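Local atomic coordinates of CRISPR-associated protein,CRISPR-associated endonuclease Cas9 (Corynebacterium diphtheriae, PDB entry 6JOO), a protein that binds a guide RNA and, in its natural full-length form, cleaves double-stranded DNA matching that guide, needing magnesium, as part of adaptive immunity against mobile genetic elements. Residues K683-L689 with I726-S732; A766-V770 with F853-L859. All blocks are in the same frame, centred on the assembly; numbering follows the deposited sequence.

Contact 1. Residues K683-L689 with I726-S732; sequences KASSEAL and IGLFPVS. With nucleotides of chain B; nucleotides of chain C.
Ser685 settles on the bare backbone of Gly727 and grips its carbonyl twice. Gly727 O accepts from Ser685 N at 3.2 Å and from Ser685 OG at 2.8 Å, both coming from the same face above the carbonyl plane. OG gets there because chi1 (49°) places it between the backbone N and the carbonyl carbon. Together with the bond from Phe729 N to Lys683 O, the Ser685 N bond frames Ala684 and Leu728 as a non-hydrogen-bonded antiparallel pair, a single bridge.

The bumps fit around this seam. On one side Ser685 CA rests over a face of the Phe729 ring, displaced toward its rim, a CH-pi contact with CA 4.0 Å from the ring centroid. On the other, Leu728 CD2 meets Ala684 CA at 3.7 Å, while Leu689 CD2 comes down beside Gly727 O, 3.6 Å away, and touches Ile726 CB and Leu728 CD2 more loosely. Lys683 lies extended along the turn after the strand, its CD 3.4 Å from Phe729 O and its CE 3.7 Å from Ser732 OG.

Just before the helix that carries Leu689, Ser686 takes the N-cap position, its OG accepting from Leu689 N. Strand 725-728 also pairs with strand 668-671, so a short antiparallel bridge, leading into an N-capped helix, is added to a strand pair of the Cas9 beta-hairpin domain.

Contact 2. Residues A766-V770 with F853-L859; sequences AMLRV and FFSPSKL. With nucleotides of chain C; nucleotides of chain D.
Phe853 meets Arg769 with both its backbone and its CB. Its N donates to DG3 of chain C OP1, while its O, in the guanidinium plane, accepts from Arg769 NH1 at 3.2 Å (141°). CB packs 3.5 Å from Arg769 CD, and the methyl of selenomethionine Met767 reaches the ring, CE 3.6 Å from CD1. Phe854 turns to the DNA, one ring face under the DT4 methyl of chain C. The backbone then crosses a single face of the guanidinium: Ser855 C near the rim, Pro856 N over the centre, 3.5 Å above the plane. A bend at chi3 (-57°) brings the group there. Ser855 OG accepts from Ser857 N at 2.8 Å, an ST turn at the bend between the strands. Lys858 points away, and its bent end (chi4 48°) lies by DA2 of chain D, CE 3.3 Å from N7. Leu859 closes the hydrophobic end, CD2 3.5 Å from Met767 CE.

Arg769 NH1 donates to DT4 of chain C OP2 at 2.8 Å, with weak bonds from NH2 to OP1 and OP2. This is a DNA-backbone-binding site: an arginine, braced by the turn between two strands, holds a phosphate where the Topo-homology and C-terminal domains meet.

How the contacts relate
Contact 1 and contact 2 follow one another along the C-terminal part of this engineered fusion chain, their centres 22 Å apart and their nearest atoms about 8 Å apart without touching. DNA chain C runs past both: the phosphate of DA5 lies by Val731 and Ser732 in contact 1, and those of the preceding nucleotides, DT4 and DG3, are bound at contact 2. Three successive phosphates are thus met by two regions of the protein. Contact 1 also faces RNA, since Ala688 packs on U63 of chain B, and the side chain of its Ile726 is about 13 Å from the zinc ion held by His712 and His719; contact 2 approaches a second DNA chain, D.

Contact 1. Residues K683-L689 with I726-S732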
loop_
_atom_site.group_PDB
_atom_site.type_symbol
_atom_site.label_atom_id
_atom_site.label_comp_id
_atom_site.label_asym_id
_atom_site.label_seq_id
_atom_site.Cartn_x
_atom_site.Cartn_y
_atom_site.Cartn_z
ATOM N N LYS A 683 -9.510 25.481 21.662
ATOM C CA LYS A 683 -10.300 24.673 20.745
ATOM C C LYS A 683 -10.615 25.410 19.455
ATOM O O LYS A 683 -11.454 24.946 18.677
ATOM C CB LYS A 683 -11.598 24.217 21.416
ATOM C CG LYS A 683 -11.390 23.320 22.625
ATOM C CD LYS A 683 -12.706 22.938 23.283
ATOM C CE LYS A 683 -12.474 22.103 24.532
ATOM N NZ LYS A 683 -13.753 21.742 25.206
ATOM N N ALA A 684 -9.968 26.549 19.218
ATOM C CA ALA A 684 -10.193 27.306 17.994
ATOM C C ALA A 684 -9.852 26.468 16.770
ATOM O O ALA A 684 -8.901 25.683 16.778
ATOM C CB ALA A 684 -9.359 28.588 18.005
ATOM N N SER A 685 -10.633 26.649 15.706
ATOM C CA SER A 685 -10.515 25.830 14.506
ATOM C C SER A 685 -9.363 26.242 13.595
ATOM O O SER A 685 -9.123 25.568 12.588
ATOM C CB SER A 685 -11.832 25.864 13.727
ATOM O OG SER A 685 -12.294 27.195 13.566
ATOM N N SER A 686 -8.645 27.317 13.913
ATOM C CA SER A 686 -7.520 27.739 13.092
ATOM C C SER A 686 -6.485 28.413 13.978
ATOM O O SER A 686 -6.797 28.911 15.062
ATOM C CB SER A 686 -7.954 28.688 11.970
ATOM O OG SER A 686 -8.254 29.977 12.479
ATOM N N GLU A 687 -5.242 28.430 13.494
ATOM C CA GLU A 687 -4.176 29.071 14.251
ATOM C C GLU A 687 -4.334 30.586 14.254
ATOM O O GLU A 687 -4.028 31.245 15.255
ATOM C CB GLU A 687 -2.817 28.676 13.680
ATOM C CG GLU A 687 -2.608 27.178 13.532
ATOM C CD GLU A 687 -1.195 26.839 13.100
ATOM O OE1 GLU A 687 -0.384 27.778 12.949
ATOM O OE2 GLU A 687 -0.892 25.641 12.916
ATOM N N ALA A 688 -4.809 31.155 13.144
ATOM C CA ALA A 688 -5.015 32.598 13.088
ATOM C C ALA A 688 -6.055 33.045 14.106
ATOM O O ALA A 688 -5.904 34.096 14.739
ATOM C CB ALA A 688 -5.426 33.018 11.676
ATOM N N LEU A 689 -7.116 32.255 14.282
ATOM C CA LEU A 689 -8.109 32.582 15.300
ATOM C C LEU A 689 -7.505 32.507 16.693
ATOM O O LEU A 689 -7.809 33.337 17.558
ATOM C CB LEU A 689 -9.311 31.644 15.182
ATOM C CG LEU A 689 -10.426 31.806 16.216
ATOM C CD1 LEU A 689 -10.934 33.240 16.254
ATOM C CD2 LEU A 689 -11.561 30.847 15.913
ATOM N N ILE A 726 -17.894 32.236 15.398
ATOM C CA ILE A 726 -16.555 31.706 15.180
ATOM C C ILE A 726 -16.590 30.212 15.458
ATOM O O ILE A 726 -17.396 29.724 16.253
ATOM C CB ILE A 726 -15.493 32.411 16.052
ATOM C CG1 ILE A 726 -15.665 32.049 17.526
ATOM C CG2 ILE A 726 -15.581 33.916 15.881
ATOM C CD1 ILE A 726 -14.569 32.605 18.404
ATOM N N GLY A 727 -15.708 29.475 14.776
ATOM C CA GLY A 727 -15.708 28.028 14.864
ATOM C C GLY A 727 -14.756 27.523 15.929
ATOM O O GLY A 727 -13.583 27.905 15.962
ATOM N N LEU A 728 -15.267 26.659 16.802
ATOM C CA LEU A 728 -14.466 26.010 17.827
ATOM C C LEU A 728 -14.666 24.506 17.742
ATOM O O LEU A 728 -15.739 24.027 17.365
ATOM C CB LEU A 728 -14.832 26.494 19.235
ATOM C CG LEU A 728 -14.827 27.997 19.508
ATOM C CD1 LEU A 728 -15.207 28.240 20.954
ATOM C CD2 LEU A 728 -13.476 28.613 19.202
ATOM N N PHE A 729 -13.627 23.766 18.095
ATOM C CA PHE A 729 -13.727 22.315 18.108
ATOM C C PHE A 729 -14.586 21.871 19.286
ATOM O O PHE A 729 -14.372 22.332 20.414
ATOM C CB PHE A 729 -12.342 21.683 18.197
ATOM C CG PHE A 729 -11.513 21.860 16.958
ATOM C CD1 PHE A 729 -12.065 21.670 15.703
ATOM C CD2 PHE A 729 -10.180 22.218 17.050
ATOM C CE1 PHE A 729 -11.300 21.832 14.561
ATOM C CE2 PHE A 729 -9.410 22.383 15.916
ATOM C CZ PHE A 729 -9.971 22.190 14.670
ATOM N N PRO A 730 -15.561 20.983 19.074
ATOM C CA PRO A 730 -16.413 20.542 20.188
ATOM C C PRO A 730 -15.724 19.589 21.147
ATOM O O PRO A 730 -16.295 19.289 22.204
ATOM C CB PRO A 730 -17.580 19.851 19.476
ATOM C CG PRO A 730 -16.978 19.340 18.214
ATOM C CD PRO A 730 -15.953 20.362 17.797
ATOM N N VAL A 731 -14.529 19.103 20.819
ATOM C CA VAL A 731 -13.821 18.142 21.650
ATOM C C VAL A 731 -12.450 18.703 21.998
ATOM O O VAL A 731 -11.925 19.596 21.330
ATOM C CB VAL A 731 -13.685 16.772 20.959
ATOM C CG1 VAL A 731 -15.055 16.153 20.746
ATOM C CG2 VAL A 731 -12.954 16.923 19.634
ATOM N N SER A 732 -11.873 18.164 23.071
ATOM C CA SER A 732 -10.529 18.547 23.476
ATOM C C SER A 732 -9.451 17.880 22.635
ATOM O O SER A 732 -8.276 18.240 22.763
ATOM C CB SER A 732 -10.300 18.209 24.952
ATOM O OG SER A 732 -11.241 18.860 25.785
ATOM P P U B 63 2.060 35.586 14.241
ATOM O OP1 U B 63 2.118 37.068 14.338
ATOM O OP2 U B 63 2.002 34.755 15.470
ATOM O "O5'" U B 63 0.830 35.200 13.302
ATOM C "C5'" U B 63 0.483 33.837 13.082
ATOM C "C4'" U B 63 -0.855 33.690 12.399
ATOM O "O4'" U B 63 -1.883 34.363 13.178
ATOM C "C3'" U B 63 -0.948 34.269 10.988
ATOM O "O3'" U B 63 -1.839 33.463 10.222
ATOM C "C2'" U B 63 -1.601 35.625 11.231
ATOM O "O2'" U B 63 -2.269 36.167 10.111
ATOM C "C1'" U B 63 -2.572 35.280 12.350
ATOM N N1 U B 63 -3.013 36.420 13.165
ATOM C C2 U B 63 -4.298 36.876 12.945
ATOM O O2 U B 63 -5.039 36.382 12.111
ATOM N N3 U B 63 -4.681 37.934 13.731
ATOM C C4 U B 63 -3.924 38.565 14.697
ATOM O O4 U B 63 -4.409 39.510 15.326
ATOM C C5 U B 63 -2.606 38.029 14.867
ATOM C C6 U B 63 -2.204 36.998 14.114
ATOM P P DA C 5 -10.403 14.089 23.938
ATOM O OP1 DA C 5 -11.309 14.934 23.134
ATOM O OP2 DA C 5 -9.189 14.685 24.532
ATOM O "O5'" DA C 5 -11.279 13.439 25.094
ATOM C "C5'" DA C 5 -12.419 12.679 24.756
ATOM C "C4'" DA C 5 -12.952 11.955 25.974
ATOM O "O4'" DA C 5 -12.070 10.863 26.314
ATOM C "C3'" DA C 5 -13.091 12.816 27.227
ATOM O "O3'" DA C 5 -14.428 12.757 27.682
ATOM C "C2'" DA C 5 -12.107 12.197 28.232
ATOM C "C1'" DA C 5 -11.922 10.780 27.709
ATOM N N9 DA C 5 -10.591 10.233 27.974
ATOM C C8 DA C 5 -9.399 10.872 27.786
ATOM N N7 DA C 5 -8.350 10.144 28.084
ATOM C C5 DA C 5 -8.885 8.934 28.488
ATOM C C6 DA C 5 -8.289 7.735 28.933
ATOM N N6 DA C 5 -6.967 7.566 29.045
ATOM N N1 DA C 5 -9.107 6.715 29.260
ATOM C C2 DA C 5 -10.428 6.887 29.147
ATOM N N3 DA C 5 -11.106 7.964 28.741
ATOM C C4 DA C 5 -10.268 8.964 28.424
#

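Contact 2. Residues A766-V770 with F853-L859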
loop_
_atom_site.group_PDB
_atom_site.type_symbol
_atom_site.label_atom_id
_atom_site.label_comp_id
_atom_site.label_asym_id
_atom_site.label_seq_id
_atom_site.Cartn_x
_atom_site.Cartn_y
_atom_site.Cartn_z
ATOM N N ALA A 766 9.199 16.552 30.667
ATOM C CA ALA A 766 7.944 16.609 29.938
ATOM C C ALA A 766 8.165 16.134 28.508
ATOM O O ALA A 766 9.296 15.895 28.073
ATOM C CB ALA A 766 7.365 18.029 29.945
HETATM N N MSE A 767 7.068 16.028 27.768
HETATM C CA MSE A 767 7.103 15.457 26.428
HETATM C C MSE A 767 6.194 16.221 25.473
HETATM O O MSE A 767 5.076 16.593 25.827
HETATM C CB MSE A 767 6.697 13.987 26.484
HETATM C CG MSE A 767 6.540 13.321 25.137
HETATM SE SE MSE A 767 5.486 11.691 25.272
HETATM C CE MSE A 767 6.730 10.482 24.397
ATOM N N LEU A 768 6.677 16.452 24.257
ATOM C CA LEU A 768 5.922 17.148 23.220
ATOM C C LEU A 768 5.701 16.185 22.062
ATOM O O LEU A 768 6.657 15.791 21.384
ATOM C CB LEU A 768 6.660 18.400 22.756
ATOM C CG LEU A 768 6.114 19.062 21.491
ATOM C CD1 LEU A 768 4.702 19.560 21.722
ATOM C CD2 LEU A 768 7.026 20.196 21.057
ATOM N N ARG A 769 4.446 15.807 21.833
ATOM C CA ARG A 769 4.094 14.904 20.742
ATOM C C ARG A 769 3.856 15.733 19.484
ATOM O O ARG A 769 2.880 16.484 19.404
ATOM C CB ARG A 769 2.862 14.081 21.102
ATOM C CG ARG A 769 3.021 13.263 22.370
ATOM C CD ARG A 769 1.770 12.454 22.658
ATOM N NE ARG A 769 0.576 13.288 22.757
ATOM C CZ ARG A 769 -0.640 12.815 23.006
ATOM N NH1 ARG A 769 -0.823 11.515 23.186
ATOM N NH2 ARG A 769 -1.674 13.640 23.073
ATOM N N VAL A 770 4.742 15.595 18.503
ATOM C CA VAL A 770 4.706 16.429 17.306
ATOM C C VAL A 770 3.844 15.751 16.249
ATOM O O VAL A 770 4.153 14.644 15.794
ATOM C CB VAL A 770 6.119 16.697 16.772
ATOM C CG1 VAL A 770 6.065 17.731 15.656
ATOM C CG2 VAL A 770 7.028 17.161 17.901
ATOM N N PHE A 853 2.824 6.847 21.871
ATOM C CA PHE A 853 2.799 8.006 22.761
ATOM C C PHE A 853 1.372 8.079 23.299
ATOM O O PHE A 853 0.483 8.653 22.670
ATOM C CB PHE A 853 3.207 9.272 22.031
ATOM C CG PHE A 853 4.458 9.122 21.216
ATOM C CD1 PHE A 853 5.540 8.418 21.711
ATOM C CD2 PHE A 853 4.547 9.676 19.948
ATOM C CE1 PHE A 853 6.693 8.271 20.967
ATOM C CE2 PHE A 853 5.698 9.534 19.196
ATOM C CZ PHE A 853 6.773 8.829 19.706
ATOM N N PHE A 854 1.162 7.481 24.473
ATOM C CA PHE A 854 -0.190 7.199 24.945
ATOM C C PHE A 854 -0.961 8.481 25.236
ATOM O O PHE A 854 -2.006 8.745 24.634
ATOM C CB PHE A 854 -0.121 6.309 26.187
ATOM C CG PHE A 854 -1.453 5.771 26.629
ATOM C CD1 PHE A 854 -2.028 4.691 25.978
ATOM C CD2 PHE A 854 -2.124 6.335 27.705
ATOM C CE1 PHE A 854 -3.250 4.190 26.382
ATOM C CE2 PHE A 854 -3.346 5.837 28.113
ATOM C CZ PHE A 854 -3.909 4.762 27.452
ATOM N N SER A 855 -0.469 9.276 26.173
ATOM C CA SER A 855 -1.123 10.515 26.561
ATOM C C SER A 855 -0.150 11.671 26.353
ATOM O O SER A 855 1.022 11.443 26.022
ATOM C CB SER A 855 -1.571 10.440 28.020
ATOM O OG SER A 855 -0.492 10.775 28.871
ATOM N N PRO A 856 -0.589 12.923 26.525
ATOM C CA PRO A 856 0.369 14.042 26.542
ATOM C C PRO A 856 1.381 13.973 27.672
ATOM O O PRO A 856 2.251 14.846 27.751
ATOM C CB PRO A 856 -0.533 15.277 26.687
ATOM C CG PRO A 856 -1.877 14.830 26.178
ATOM C CD PRO A 856 -1.992 13.375 26.473
ATOM N N SER A 857 1.318 12.944 28.514
ATOM C CA SER A 857 2.224 12.807 29.644
ATOM C C SER A 857 2.640 11.366 29.904
ATOM O O SER A 857 3.311 11.106 30.910
ATOM C CB SER A 857 1.574 13.379 30.912
ATOM O OG SER A 857 0.294 12.809 31.108
ATOM N N LYS A 858 2.266 10.426 29.038
ATOM C CA LYS A 858 2.516 9.012 29.261
ATOM C C LYS A 858 3.064 8.376 27.996
ATOM O O LYS A 858 2.676 8.737 26.885
ATOM C CB LYS A 858 1.249 8.263 29.690
ATOM C CG LYS A 858 0.772 8.604 31.077
ATOM C CD LYS A 858 -0.591 8.007 31.359
ATOM C CE LYS A 858 -0.914 8.094 32.840
ATOM N NZ LYS A 858 -0.639 9.451 33.391
ATOM N N LEU A 859 3.969 7.425 28.191
ATOM C CA LEU A 859 4.513 6.593 27.131
ATOM C C LEU A 859 3.797 5.252 27.097
ATOM O O LEU A 859 3.237 4.799 28.096
ATOM C CB LEU A 859 6.007 6.363 27.344
ATOM C CG LEU A 859 6.948 7.335 26.656
ATOM C CD1 LEU A 859 8.333 7.178 27.238
ATOM C CD2 LEU A 859 6.954 7.041 25.170
ATOM P P DT C 4 -4.380 11.370 22.130
ATOM O OP1 DT C 4 -4.151 12.688 21.500
ATOM O OP2 DT C 4 -3.592 10.962 23.310
ATOM O "O5'" DT C 4 -5.932 11.266 22.492
ATOM C "C5'" DT C 4 -6.903 11.594 21.511
ATOM C "C4'" DT C 4 -8.311 11.390 22.045
ATOM O "O4'" DT C 4 -8.493 10.008 22.451
ATOM C "C3'" DT C 4 -8.680 12.247 23.254
ATOM O "O3'" DT C 4 -9.952 12.827 23.054
ATOM C "C2'" DT C 4 -8.685 11.254 24.420
ATOM C "C1'" DT C 4 -9.087 9.961 23.731
ATOM N N1 DT C 4 -8.592 8.726 24.432
ATOM C C2 DT C 4 -9.496 7.819 24.939
ATOM O O2 DT C 4 -10.703 7.960 24.860
ATOM N N3 DT C 4 -8.930 6.728 25.550
ATOM C C4 DT C 4 -7.581 6.457 25.698
ATOM O O4 DT C 4 -7.170 5.446 26.262
ATOM C C5 DT C 4 -6.691 7.446 25.144
ATOM C C7 DT C 4 -5.204 7.263 25.243
ATOM C C6 DT C 4 -7.233 8.519 24.546
ATOM P P DG C 3 -0.379 5.763 20.629
ATOM O OP1 DG C 3 0.752 6.674 20.336
ATOM O OP2 DG C 3 -0.246 4.789 21.732
ATOM O "O5'" DG C 3 -1.723 6.601 20.907
ATOM C "C5'" DG C 3 -1.986 7.817 20.201
ATOM C "C4'" DG C 3 -3.483 8.116 20.161
ATOM O "O4'" DG C 3 -4.214 6.879 20.111
ATOM C "C3'" DG C 3 -4.022 8.891 21.355
ATOM O "O3'" DG C 3 -4.162 10.253 20.999
ATOM C "C2'" DG C 3 -5.391 8.271 21.641
ATOM C "C1'" DG C 3 -5.410 6.970 20.842
ATOM N N9 DG C 3 -5.507 5.787 21.681
ATOM C C8 DG C 3 -4.477 4.974 22.078
ATOM N N7 DG C 3 -4.859 3.983 22.831
ATOM C C5 DG C 3 -6.234 4.151 22.942
ATOM C C6 DG C 3 -7.195 3.379 23.638
ATOM O O6 DG C 3 -7.017 2.360 24.318
ATOM N N1 DG C 3 -8.476 3.898 23.487
ATOM C C2 DG C 3 -8.788 5.017 22.758
ATOM N N2 DG C 3 -10.081 5.362 22.727
ATOM N N3 DG C 3 -7.899 5.750 22.102
ATOM C C4 DG C 3 -6.647 5.258 22.238
ATOM P P DA D 2 2.756 5.730 37.180
ATOM O OP1 DA D 2 3.755 4.734 37.622
ATOM O OP2 DA D 2 2.824 6.309 35.818
ATOM O "O5'" DA D 2 1.308 5.088 37.362
ATOM C "C5'" DA D 2 1.028 4.273 38.483
ATOM C "C4'" DA D 2 -0.434 3.873 38.492
ATOM O "O4'" DA D 2 -1.254 5.045 38.286
ATOM C "C3'" DA D 2 -0.835 2.869 37.409
ATOM O "O3'" DA D 2 -1.353 1.698 38.009
ATOM C "C2'" DA D 2 -1.895 3.594 36.567
ATOM C "C1'" DA D 2 -2.359 4.719 37.480
ATOM N N9 DA D 2 -2.749 5.929 36.755
ATOM C C8 DA D 2 -1.909 6.882 36.258
ATOM N N7 DA D 2 -2.524 7.869 35.655
ATOM C C5 DA D 2 -3.863 7.545 35.760
ATOM C C6 DA D 2 -5.032 8.196 35.318
ATOM N N6 DA D 2 -5.019 9.355 34.650
ATOM N N1 DA D 2 -6.215 7.607 35.586
ATOM C C2 DA D 2 -6.219 6.447 36.253
ATOM N N3 DA D 2 -5.187 5.740 36.719
ATOM C C4 DA D 2 -4.025 6.351 36.438
#